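Local coordinates for solute Binding Protein BlMnBP1, Blac_00780 in complex with mannopentaose (PDB 6I5W) that probably captures beta-manno-oligosaccharides outside the cell and hands them to an ABC transporter, and is seen here holding a mannopentaose chain, at residues 18-23 and 317-322; 24-29 and 82-87; 76-81 and 309-314. All blocks are in the same frame, centred on the assembly; numbering follows the deposited sequence.

Contact 1: residues 18-23 and 317-322; sequences KDIKTT and KQEASM. With ZN (zinc ion), chain Y; ZN (zinc ion), chain U.
T22 at the start of strand 22-28 comes closest to K317 of helix 315-330, with CA atoms 6.9 Å apart. I20, in the loop before the strand, lies over A320 at a CA separation of 7.2 Å. This is helix-on-sheet packing in the lobe of the solute-binding protein that carries the chain's first strands. The two backbones stay well apart, and the contact is made by side chains. A320 presents its CB to the sheet side, where T22 CG2 meets it at 3.6 Å. In T22 the OG1 is anti to the backbone N (chi1 -177°), which places CG2 between the N and the carbonyl carbon and aims it at the alanine. T22 OG1 lies 3.6 Å from K317 CG, with the two side chains at about a right angle. I20 reaches along the helix flank instead. Its CD1 touches E319 OE2 at 3.5 Å and E319 CB at 3.7 Å, an apolar cover for one side of the glutamate. The carboxylate of E319 grips a zinc ion with both oxygens, OE1 and OE2 each at 2.1 Å. E319 OE1 also accepts a hydrogen bond from K315. D19 brings a second carboxylate near this zinc without binding it, and the metal charge probably eases the closeness of the two acids. At the other end of the contact the K317 chain bends at its third and fourth torsions and passes T23. It ends at a second zinc ion, shared with D83, but the modelled approach of the amine is too short to be trusted. I24 and I57 also pack on A320. Inside the helix, S321 OG donates to K317 O at 3.1 Å, from 41° above the carbonyl plane.

Contact 2: residues 24-29 and 82-87; sequences ITFMNN and WDIMMI. With ZN (zinc ion), chain U; BMA (beta-D-mannopyranose), chain B; BMA (beta-D-mannopyranose), chain C.
Strands 22-28 and 84-86 are parallel neighbours in the sheet of one lobe of the binding protein, and residues F26 and I84 pair across them. The strand axes come within 4.6 Å and run 7° from parallel. T25 O takes two N-H groups, D83 N and I84 N, the latter at 3.0 Å and nearly straight. Next along, M27 N donates to I84 O at 2.8 Å, and M86 N reaches M27 O by a longer bond. The D83 side chain points at strand 22-28, beside I24 and T25. Both its oxygens, OD1 and OD2, hold a zinc ion at 2.1 Å. D83 OD1 also receives T25 N, though the modelled bond is too short for its length to be relied on. On one face of the sheet, I84 CG2 rests near F26 CD1. The sulfur of M86 comes to the edge of the F26 ring, 3.8 Å from CE1, a Met-aromatic contact. The M86 chain bends at its second and third torsions to bring SD there. W43 adds an edge-to-face partner to the same ring. On the other face, M27 and M85 lie side by side and point the same way. M27 SD sits obliquely to the W82 five-membered ring, and M85 CE stands 3.8 Å above the plane of the indole. The loop after strand 22-28 delivers N29 to the sugar. N29 ND2 donates to O6 of one mannose at 3.0 Å and to O2 of the same mannose at 3.1 Å. Helix 67-77 links strand 57-63 to strand 84-86, with strand 22-28 lying between these two strands. That crossover, with ligand contacts just past a strand end, is typical of the periplasmic binding protein fold.

Contact 3: residues 76-81 and 309-314; sequences QANNDS and INKNIS
The two loops come nearest at D80 and I313, with CA atoms 5.4 Å apart. One loop follows helix 67-77, which the chain leaves at N78 with a positive phi. The other is a type I beta turn, N310 to I313, between strand 298-309 and helix 315-330. Asparagines do most of the bonding. N310 ND2 gives a hydrogen to N79 O at 2.8 Å, in the carbonyl plane and on a lone pair. The same ND2 is held still more closely by W82 O, just past the first loop. N310 CG is anti to the backbone N (chi1 -166°), and this carries the amide across to the facing loop. N312 ND2 bonds N78 OD1 at 2.9 Å. The bond lies in the amide plane of N312 but comes from 52° above the carbonyl plane of N78, and the two amides are turned 54° apart. N312 ND2 also makes a weak bond to N79 O. Each loop contains an Asx turn: N310 OD1 accepts N312 N at 3.1 Å, and N79 OD1 accepts S81 N at 3.0 Å. Packing is slight, with D80 CB against I313 CG2 at 4.1 Å. With amide donors meeting a backbone carbonyl and an amide oxygen, the two loops are joined by neutral hydrogen bonds, so this link should depend little on pH.

Overall arrangement
The three contacts lie in one lobe and on the same side of the chain's centre. Contacts 1 and 2 share strand 22-28 and a zinc ion held by D83 and modelled next to K317; their centres are about 14 Å apart. S321 OG of contact 1 also packs 3.5 Å from D83 CB of contact 2. Contact 3 is closer to contact 2, about 10 Å between centres, and N310 N probably bonds D83 O at 2.8 Å. Contact 3 joins contact 1 through helix 315-330, where S321 CB meets I309 CD1 at 3.7 Å. Contact 2 alone reaches the bound glycan, through N29; D304 and K253 are among the residues that also bond its mannoses.

Contact 1: residues 18-23 and 317-322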
loop_
_atom_site.group_PDB
_atom_site.type_symbol
_atom_site.label_atom_id
_atom_site.label_comp_id
_atom_site.label_asym_id
_atom_site.label_seq_id
_atom_site.Cartn_x
_atom_site.Cartn_y
_atom_site.Cartn_z
ATOM N N LYS A 18 -3.661 -32.220 5.229
ATOM C CA LYS A 18 -4.416 -32.961 4.224
ATOM C C LYS A 18 -5.628 -33.689 4.827
ATOM O O LYS A 18 -6.596 -33.954 4.102
ATOM C CB LYS A 18 -3.484 -33.956 3.519
ATOM C CG LYS A 18 -3.123 -35.140 4.417
ATOM C CD LYS A 18 -2.021 -36.036 3.851
ATOM C CE LYS A 18 -1.837 -37.295 4.719
ATOM N NZ LYS A 18 -0.764 -38.198 4.190
ATOM N N ASP A 19 -5.620 -33.995 6.137
ATOM C CA ASP A 19 -6.784 -34.629 6.744
ATOM C C ASP A 19 -7.975 -33.689 6.885
ATOM O O ASP A 19 -9.095 -34.163 7.100
ATOM C CB ASP A 19 -6.447 -35.205 8.135
ATOM C CG ASP A 19 -5.476 -34.341 8.922
ATOM O OD1 ASP A 19 -5.189 -33.218 8.471
ATOM O OD2 ASP A 19 -4.977 -34.801 9.969
ATOM N N ILE A 20 -7.779 -32.381 6.765
ATOM C CA ILE A 20 -8.779 -31.413 7.211
ATOM C C ILE A 20 -9.933 -31.341 6.219
ATOM O O ILE A 20 -9.749 -31.363 4.997
ATOM C CB ILE A 20 -8.146 -30.017 7.408
ATOM C CG1 ILE A 20 -6.966 -30.092 8.384
ATOM C CG2 ILE A 20 -9.179 -29.024 7.944
ATOM C CD1 ILE A 20 -6.168 -28.796 8.536
ATOM N N LYS A 21 -11.139 -31.247 6.762
ATOM C CA LYS A 21 -12.313 -30.814 6.012
ATOM C C LYS A 21 -12.947 -29.735 6.871
ATOM O O LYS A 21 -13.422 -30.030 7.969
ATOM C CB LYS A 21 -13.287 -31.951 5.722
ATOM C CG LYS A 21 -14.771 -31.574 5.790
ATOM C CD LYS A 21 -15.260 -30.766 4.579
ATOM C CE LYS A 21 -16.665 -30.171 4.808
ATOM N NZ LYS A 21 -16.812 -28.784 4.266
ATOM N N THR A 22 -12.918 -28.496 6.394
ATOM C CA THR A 22 -13.626 -27.400 7.039
ATOM C C THR A 22 -13.921 -26.318 6.004
ATOM O O THR A 22 -13.541 -26.410 4.829
ATOM C CB THR A 22 -12.832 -26.808 8.209
ATOM O OG1 THR A 22 -13.617 -25.781 8.824
ATOM C CG2 THR A 22 -11.523 -26.216 7.739
ATOM N N THR A 23 -14.618 -25.285 6.457
ATOM C CA THR A 23 -14.928 -24.124 5.637
ATOM C C THR A 23 -14.347 -22.904 6.324
ATOM O O THR A 23 -14.659 -22.647 7.492
ATOM C CB THR A 23 -16.432 -23.955 5.442
ATOM O OG1 THR A 23 -16.906 -24.982 4.559
ATOM C CG2 THR A 23 -16.716 -22.550 4.875
ATOM N N LYS A 317 -9.562 -24.740 12.078
ATOM C CA LYS A 317 -9.776 -23.548 11.223
ATOM C C LYS A 317 -8.463 -22.756 11.146
ATOM O O LYS A 317 -8.124 -22.370 10.066
ATOM C CB LYS A 317 -11.033 -22.789 11.672
ATOM C CG LYS A 317 -12.326 -23.289 11.027
ATOM C CD LYS A 317 -13.609 -22.546 11.382
ATOM C CE LYS A 317 -13.528 -21.041 11.236
ATOM N NZ LYS A 317 -14.676 -20.450 10.503
ATOM N N GLN A 318 -7.721 -22.567 12.232
ATOM C CA GLN A 318 -6.433 -21.897 12.145
ATOM C C GLN A 318 -5.482 -22.670 11.245
ATOM O O GLN A 318 -4.745 -22.075 10.443
ATOM C CB GLN A 318 -5.834 -21.722 13.546
ATOM C CG GLN A 318 -6.692 -20.918 14.523
ATOM C CD GLN A 318 -5.931 -20.606 15.810
ATOM O OE1 GLN A 318 -4.801 -21.078 16.002
ATOM N NE2 GLN A 318 -6.535 -19.796 16.696
ATOM N N GLU A 319 -5.488 -23.996 11.357
ATOM C CA GLU A 319 -4.634 -24.818 10.508
ATOM C C GLU A 319 -4.974 -24.590 9.046
ATOM O O GLU A 319 -4.094 -24.340 8.215
ATOM C CB GLU A 319 -4.802 -26.304 10.845
ATOM C CG GLU A 319 -3.713 -26.947 11.694
ATOM C CD GLU A 319 -3.804 -28.496 11.702
ATOM O OE1 GLU A 319 -4.223 -29.101 12.708
ATOM O OE2 GLU A 319 -3.480 -29.140 10.683
ATOM N N ALA A 320 -6.264 -24.704 8.710
ATOM C CA ALA A 320 -6.699 -24.526 7.333
ATOM C C ALA A 320 -6.370 -23.120 6.846
ATOM O O ALA A 320 -5.905 -22.945 5.723
ATOM C CB ALA A 320 -8.198 -24.822 7.228
ATOM N N SER A 321 -6.603 -22.110 7.684
ATOM C CA SER A 321 -6.248 -20.751 7.315
ATOM C C SER A 321 -4.749 -20.644 7.030
ATOM O O SER A 321 -4.344 -20.134 5.990
ATOM C CB SER A 321 -6.686 -19.794 8.427
ATOM O OG SER A 321 -8.114 -19.741 8.506
ATOM N N MET A 322 -3.907 -21.198 7.905
ATOM C CA MET A 322 -2.480 -21.010 7.711
ATOM C C MET A 322 -1.983 -21.747 6.470
ATOM O O MET A 322 -1.078 -21.269 5.775
ATOM C CB MET A 322 -1.755 -21.438 8.970
ATOM C CG MET A 322 -0.365 -20.851 9.032
ATOM S SD MET A 322 0.515 -21.257 10.540
ATOM C CE MET A 322 -0.407 -20.296 11.749
HETATM ZN ZN ZN Y . -4.432 -30.803 11.494
HETATM ZN ZN ZN U . -14.876 -19.394 9.545
HETATM O O HOH W 1 -16.988 -18.385 10.302
HETATM O O HOH W 2 -14.836 -19.185 12.100
#

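Contact 2: residues 24-29 and 82-87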
loop_
_atom_site.group_PDB
_atom_site.type_symbol
_atom_site.label_atom_id
_atom_site.label_comp_id
_atom_site.label_asym_id
_atom_site.label_seq_id
_atom_site.Cartn_x
_atom_site.Cartn_y
_atom_site.Cartn_z
ATOM N N ILE A 24 -13.503 -22.165 5.610
ATOM C CA ILE A 24 -12.921 -20.945 6.142
ATOM C C ILE A 24 -13.429 -19.758 5.327
ATOM O O ILE A 24 -13.773 -19.866 4.143
ATOM C CB ILE A 24 -11.383 -20.961 6.159
ATOM C CG1 ILE A 24 -10.827 -21.316 4.790
ATOM C CG2 ILE A 24 -10.843 -21.944 7.185
ATOM C CD1 ILE A 24 -9.304 -21.342 4.770
ATOM N N THR A 25 -13.507 -18.621 5.991
ATOM C CA THR A 25 -14.005 -17.397 5.395
ATOM C C THR A 25 -12.863 -16.393 5.283
ATOM O O THR A 25 -12.180 -16.091 6.271
ATOM C CB THR A 25 -15.162 -16.862 6.229
ATOM O OG1 THR A 25 -16.295 -17.721 6.019
ATOM C CG2 THR A 25 -15.483 -15.446 5.865
ATOM N N PHE A 26 -12.658 -15.908 4.073
ATOM C CA PHE A 26 -11.560 -15.015 3.699
ATOM C C PHE A 26 -12.183 -13.667 3.387
ATOM O O PHE A 26 -12.922 -13.542 2.410
ATOM C CB PHE A 26 -10.838 -15.595 2.488
ATOM C CG PHE A 26 -9.717 -14.757 1.945
ATOM C CD1 PHE A 26 -9.041 -13.869 2.740
ATOM C CD2 PHE A 26 -9.358 -14.846 0.593
ATOM C CE1 PHE A 26 -8.013 -13.110 2.228
ATOM C CE2 PHE A 26 -8.327 -14.083 0.070
ATOM C CZ PHE A 26 -7.653 -13.224 0.892
ATOM N N MET A 27 -11.955 -12.689 4.258
ATOM C CA MET A 27 -12.287 -11.303 3.945
ATOM C C MET A 27 -11.101 -10.608 3.279
ATOM O O MET A 27 -9.954 -10.713 3.752
ATOM C CB MET A 27 -12.655 -10.520 5.203
ATOM C CG MET A 27 -13.955 -10.912 5.889
ATOM S SD MET A 27 -14.020 -10.098 7.514
ATOM C CE MET A 27 -14.061 -8.346 7.113
ATOM N N ASN A 28 -11.382 -9.854 2.207
ATOM C CA ASN A 28 -10.367 -8.993 1.617
ATOM C C ASN A 28 -10.965 -7.785 0.866
ATOM O O ASN A 28 -12.170 -7.662 0.686
ATOM C CB ASN A 28 -9.471 -9.816 0.685
ATOM C CG ASN A 28 -10.250 -10.404 -0.467
ATOM O OD1 ASN A 28 -10.428 -9.763 -1.501
ATOM N ND2 ASN A 28 -10.727 -11.626 -0.292
ATOM N N ASN A 29 -10.077 -6.906 0.420
ATOM C CA ASN A 29 -10.436 -5.652 -0.216
ATOM C C ASN A 29 -10.559 -5.752 -1.723
ATOM O O ASN A 29 -10.868 -4.751 -2.369
ATOM C CB ASN A 29 -9.369 -4.618 0.066
ATOM C CG ASN A 29 -8.041 -5.037 -0.479
ATOM O OD1 ASN A 29 -7.656 -6.165 -0.358
ATOM N ND2 ASN A 29 -7.336 -4.100 -1.146
ATOM N N TRP A 82 -15.103 -14.715 10.996
ATOM C CA TRP A 82 -14.157 -14.691 9.895
ATOM C C TRP A 82 -12.922 -15.467 10.327
ATOM O O TRP A 82 -12.578 -15.511 11.509
ATOM C CB TRP A 82 -13.775 -13.264 9.515
ATOM C CG TRP A 82 -13.172 -12.647 10.664
ATOM C CD1 TRP A 82 -13.821 -12.079 11.712
ATOM C CD2 TRP A 82 -11.777 -12.569 10.969
ATOM N NE1 TRP A 82 -12.920 -11.622 12.642
ATOM C CE2 TRP A 82 -11.656 -11.917 12.213
ATOM C CE3 TRP A 82 -10.614 -12.964 10.302
ATOM C CZ2 TRP A 82 -10.417 -11.655 12.815
ATOM C CZ3 TRP A 82 -9.380 -12.684 10.885
ATOM C CH2 TRP A 82 -9.293 -12.055 12.146
ATOM N N ASP A 83 -12.252 -16.051 9.343
ATOM C CA ASP A 83 -11.058 -16.842 9.577
ATOM C C ASP A 83 -9.798 -16.129 9.145
ATOM O O ASP A 83 -8.828 -16.043 9.910
ATOM C CB ASP A 83 -11.194 -18.189 8.830
ATOM C CG ASP A 83 -12.592 -18.777 8.970
ATOM O OD1 ASP A 83 -13.552 -18.267 8.339
ATOM O OD2 ASP A 83 -12.764 -19.747 9.728
ATOM N N ILE A 84 -9.776 -15.618 7.929
ATOM C CA ILE A 84 -8.675 -14.794 7.462
ATOM C C ILE A 84 -9.238 -13.450 7.058
ATOM O O ILE A 84 -10.273 -13.374 6.381
ATOM C CB ILE A 84 -7.941 -15.396 6.254
ATOM C CG1 ILE A 84 -7.407 -16.800 6.534
ATOM C CG2 ILE A 84 -6.768 -14.469 5.853
ATOM C CD1 ILE A 84 -7.027 -17.503 5.263
ATOM N N MET A 85 -8.526 -12.398 7.424
ATOM C CA MET A 85 -8.741 -11.082 6.842
ATOM C C MET A 85 -7.396 -10.456 6.462
ATOM O O MET A 85 -6.334 -10.790 7.009
ATOM C CB MET A 85 -9.532 -10.178 7.784
ATOM C CG MET A 85 -8.762 -9.576 8.925
ATOM S SD MET A 85 -9.641 -8.101 9.598
ATOM C CE MET A 85 -11.193 -8.781 10.122
ATOM N N MET A 86 -7.448 -9.557 5.488
ATOM C CA MET A 86 -6.366 -8.609 5.272
ATOM C C MET A 86 -6.314 -7.653 6.463
ATOM O O MET A 86 -7.336 -7.122 6.896
ATOM C CB MET A 86 -6.604 -7.865 3.973
ATOM C CG MET A 86 -6.764 -8.789 2.748
ATOM S SD MET A 86 -5.616 -10.168 2.819
ATOM C CE MET A 86 -4.189 -9.551 1.989
ATOM N N ILE A 87 -5.137 -7.468 7.040
ATOM C CA ILE A 87 -5.049 -6.754 8.312
ATOM C C ILE A 87 -5.262 -5.256 8.110
ATOM O O ILE A 87 -4.578 -4.597 7.291
ATOM C CB ILE A 87 -3.709 -7.042 9.009
ATOM C CG1 ILE A 87 -3.647 -8.515 9.429
ATOM C CG2 ILE A 87 -3.541 -6.152 10.225
ATOM C CD1 ILE A 87 -2.258 -9.005 9.847
HETATM ZN ZN ZN U . -14.876 -19.394 9.545
HETATM C C1 BMA B . -7.574 -0.890 -3.084
HETATM C C2 BMA B . -7.528 -0.204 -1.731
HETATM C C3 BMA B . -6.111 0.102 -1.380
HETATM C C4 BMA B . -5.180 -1.075 -1.562
HETATM C C5 BMA B . -5.379 -1.652 -2.947
HETATM C C6 BMA B . -4.509 -2.865 -3.262
HETATM O O2 BMA B . -8.073 -1.149 -0.771
HETATM O O3 BMA B . -6.076 0.605 -0.105
HETATM O O4 BMA B . -3.841 -0.631 -1.469
HETATM O O5 BMA B . -6.772 -1.968 -3.119
HETATM O O6 BMA B . -4.586 -3.846 -2.205
HETATM C C1 BMA C . -11.101 -2.796 -6.417
HETATM C C2 BMA C . -9.614 -2.987 -6.586
HETATM C C3 BMA C . -8.929 -2.807 -5.224
HETATM C C4 BMA C . -9.411 -1.552 -4.545
HETATM C C5 BMA C . -10.945 -1.475 -4.521
HETATM C C6 BMA C . -11.412 -0.208 -3.889
HETATM O O1 BMA C . -11.605 -2.900 -7.704
HETATM O O2 BMA C . -9.153 -1.989 -7.425
HETATM O O3 BMA C . -7.518 -2.820 -5.453
HETATM O O4 BMA C . -8.973 -1.473 -3.240
HETATM O O5 BMA C . -11.338 -1.507 -5.898
HETATM O O6 BMA C . -12.746 -0.328 -3.480
HETATM O O HOH W 1 -16.988 -18.385 10.302
HETATM O O HOH W 2 -14.836 -19.185 12.100
#

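Contact 3: residues 76-81 and 309-314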
loop_
_atom_site.group_PDB
_atom_site.type_symbol
_atom_site.label_atom_id
_atom_site.label_comp_id
_atom_site.label_asym_id
_atom_site.label_seq_id
_atom_site.Cartn_x
_atom_site.Cartn_y
_atom_site.Cartn_z
ATOM N N GLN A 76 -13.293 -5.639 15.590
ATOM C CA GLN A 76 -13.611 -5.223 16.946
ATOM C C GLN A 76 -14.809 -5.948 17.523
ATOM O O GLN A 76 -14.973 -5.928 18.744
ATOM C CB GLN A 76 -13.831 -3.720 16.958
ATOM C CG GLN A 76 -12.584 -2.982 16.525
ATOM C CD GLN A 76 -12.752 -1.480 16.516
ATOM O OE1 GLN A 76 -13.846 -0.964 16.274
ATOM N NE2 GLN A 76 -11.667 -0.764 16.788
ATOM N N ALA A 77 -15.641 -6.568 16.683
ATOM C CA ALA A 77 -16.677 -7.477 17.172
ATOM C C ALA A 77 -16.064 -8.675 17.884
ATOM O O ALA A 77 -16.742 -9.343 18.685
ATOM C CB ALA A 77 -17.536 -7.980 16.013
ATOM N N ASN A 78 -14.802 -8.980 17.591
ATOM C CA ASN A 78 -14.042 -9.961 18.347
ATOM C C ASN A 78 -14.805 -11.277 18.482
ATOM O O ASN A 78 -15.041 -11.765 19.571
ATOM C CB ASN A 78 -13.679 -9.391 19.728
ATOM C CG ASN A 78 -12.737 -10.290 20.500
ATOM O OD1 ASN A 78 -11.866 -10.948 19.921
ATOM N ND2 ASN A 78 -12.899 -10.318 21.818
ATOM N N ASN A 79 -15.188 -11.840 17.343
ATOM C CA ASN A 79 -15.888 -13.111 17.303
ATOM C C ASN A 79 -15.176 -14.037 16.319
ATOM O O ASN A 79 -14.003 -13.830 15.980
ATOM C CB ASN A 79 -17.353 -12.853 16.963
ATOM C CG ASN A 79 -17.501 -12.069 15.684
ATOM O OD1 ASN A 79 -16.815 -12.336 14.682
ATOM N ND2 ASN A 79 -18.421 -11.109 15.688
ATOM N N ASP A 80 -15.872 -15.102 15.873
ATOM C CA ASP A 80 -15.282 -16.100 14.984
ATOM C C ASP A 80 -15.965 -16.117 13.622
ATOM O O ASP A 80 -15.882 -17.123 12.906
ATOM C CB ASP A 80 -15.327 -17.496 15.613
ATOM C CG ASP A 80 -16.771 -18.011 15.859
ATOM O OD1 ASP A 80 -17.756 -17.238 15.746
ATOM O OD2 ASP A 80 -16.898 -19.222 16.171
ATOM N N SER A 81 -16.633 -15.015 13.263
ATOM C CA SER A 81 -17.334 -14.843 12.001
ATOM C C SER A 81 -16.414 -14.747 10.793
ATOM O O SER A 81 -16.914 -14.644 9.673
ATOM C CB SER A 81 -18.159 -13.554 12.026
ATOM O OG SER A 81 -17.331 -12.450 12.361
ATOM N N ILE A 309 -4.856 -14.023 10.624
ATOM C CA ILE A 309 -5.683 -15.189 10.949
ATOM C C ILE A 309 -6.350 -15.000 12.309
ATOM O O ILE A 309 -5.686 -14.710 13.316
ATOM C CB ILE A 309 -4.872 -16.489 10.937
ATOM C CG1 ILE A 309 -4.452 -16.838 9.525
ATOM C CG2 ILE A 309 -5.718 -17.615 11.504
ATOM C CD1 ILE A 309 -3.592 -18.103 9.450
ATOM N N ASN A 310 -7.665 -15.195 12.333
ATOM C CA ASN A 310 -8.478 -14.943 13.512
ATOM C C ASN A 310 -8.075 -15.862 14.660
ATOM O O ASN A 310 -8.175 -17.082 14.562
ATOM C CB ASN A 310 -9.962 -15.134 13.171
ATOM C CG ASN A 310 -10.906 -14.573 14.245
ATOM O OD1 ASN A 310 -10.485 -14.170 15.343
ATOM N ND2 ASN A 310 -12.190 -14.519 13.901
ATOM N N LYS A 311 -7.607 -15.246 15.736
ATOM C CA LYS A 311 -7.216 -15.917 16.972
ATOM C C LYS A 311 -8.344 -16.710 17.592
ATOM O O LYS A 311 -8.083 -17.614 18.405
ATOM C CB LYS A 311 -6.708 -14.805 17.907
ATOM C CG LYS A 311 -6.569 -15.109 19.329
ATOM C CD LYS A 311 -6.561 -13.774 20.109
ATOM C CE LYS A 311 -7.963 -13.179 20.114
ATOM N NZ LYS A 311 -8.334 -12.529 21.393
ATOM N N ASN A 312 -9.585 -16.414 17.233
ATOM C CA ASN A 312 -10.738 -16.927 17.958
ATOM C C ASN A 312 -11.302 -18.193 17.350
ATOM O O ASN A 312 -12.143 -18.829 17.982
ATOM C CB ASN A 312 -11.842 -15.862 18.010
ATOM C CG ASN A 312 -11.473 -14.663 18.908
ATOM O OD1 ASN A 312 -10.600 -14.759 19.768
ATOM N ND2 ASN A 312 -12.134 -13.531 18.687
ATOM N N ILE A 313 -10.855 -18.595 16.160
ATOM C CA ILE A 313 -11.397 -19.793 15.538
ATOM C C ILE A 313 -10.745 -21.051 16.097
ATOM O O ILE A 313 -9.733 -20.997 16.809
ATOM C CB ILE A 313 -11.249 -19.738 14.002
ATOM C CG1 ILE A 313 -9.788 -19.816 13.572
ATOM C CG2 ILE A 313 -11.951 -18.500 13.461
ATOM C CD1 ILE A 313 -9.535 -19.289 12.103
ATOM N N SER A 314 -11.318 -22.204 15.769
ATOM C CA SER A 314 -10.849 -23.462 16.314
ATOM C C SER A 314 -9.463 -23.784 15.773
ATOM O O SER A 314 -8.968 -23.136 14.839
ATOM C CB SER A 314 -11.797 -24.578 15.919
ATOM O OG SER A 314 -11.836 -24.612 14.507
#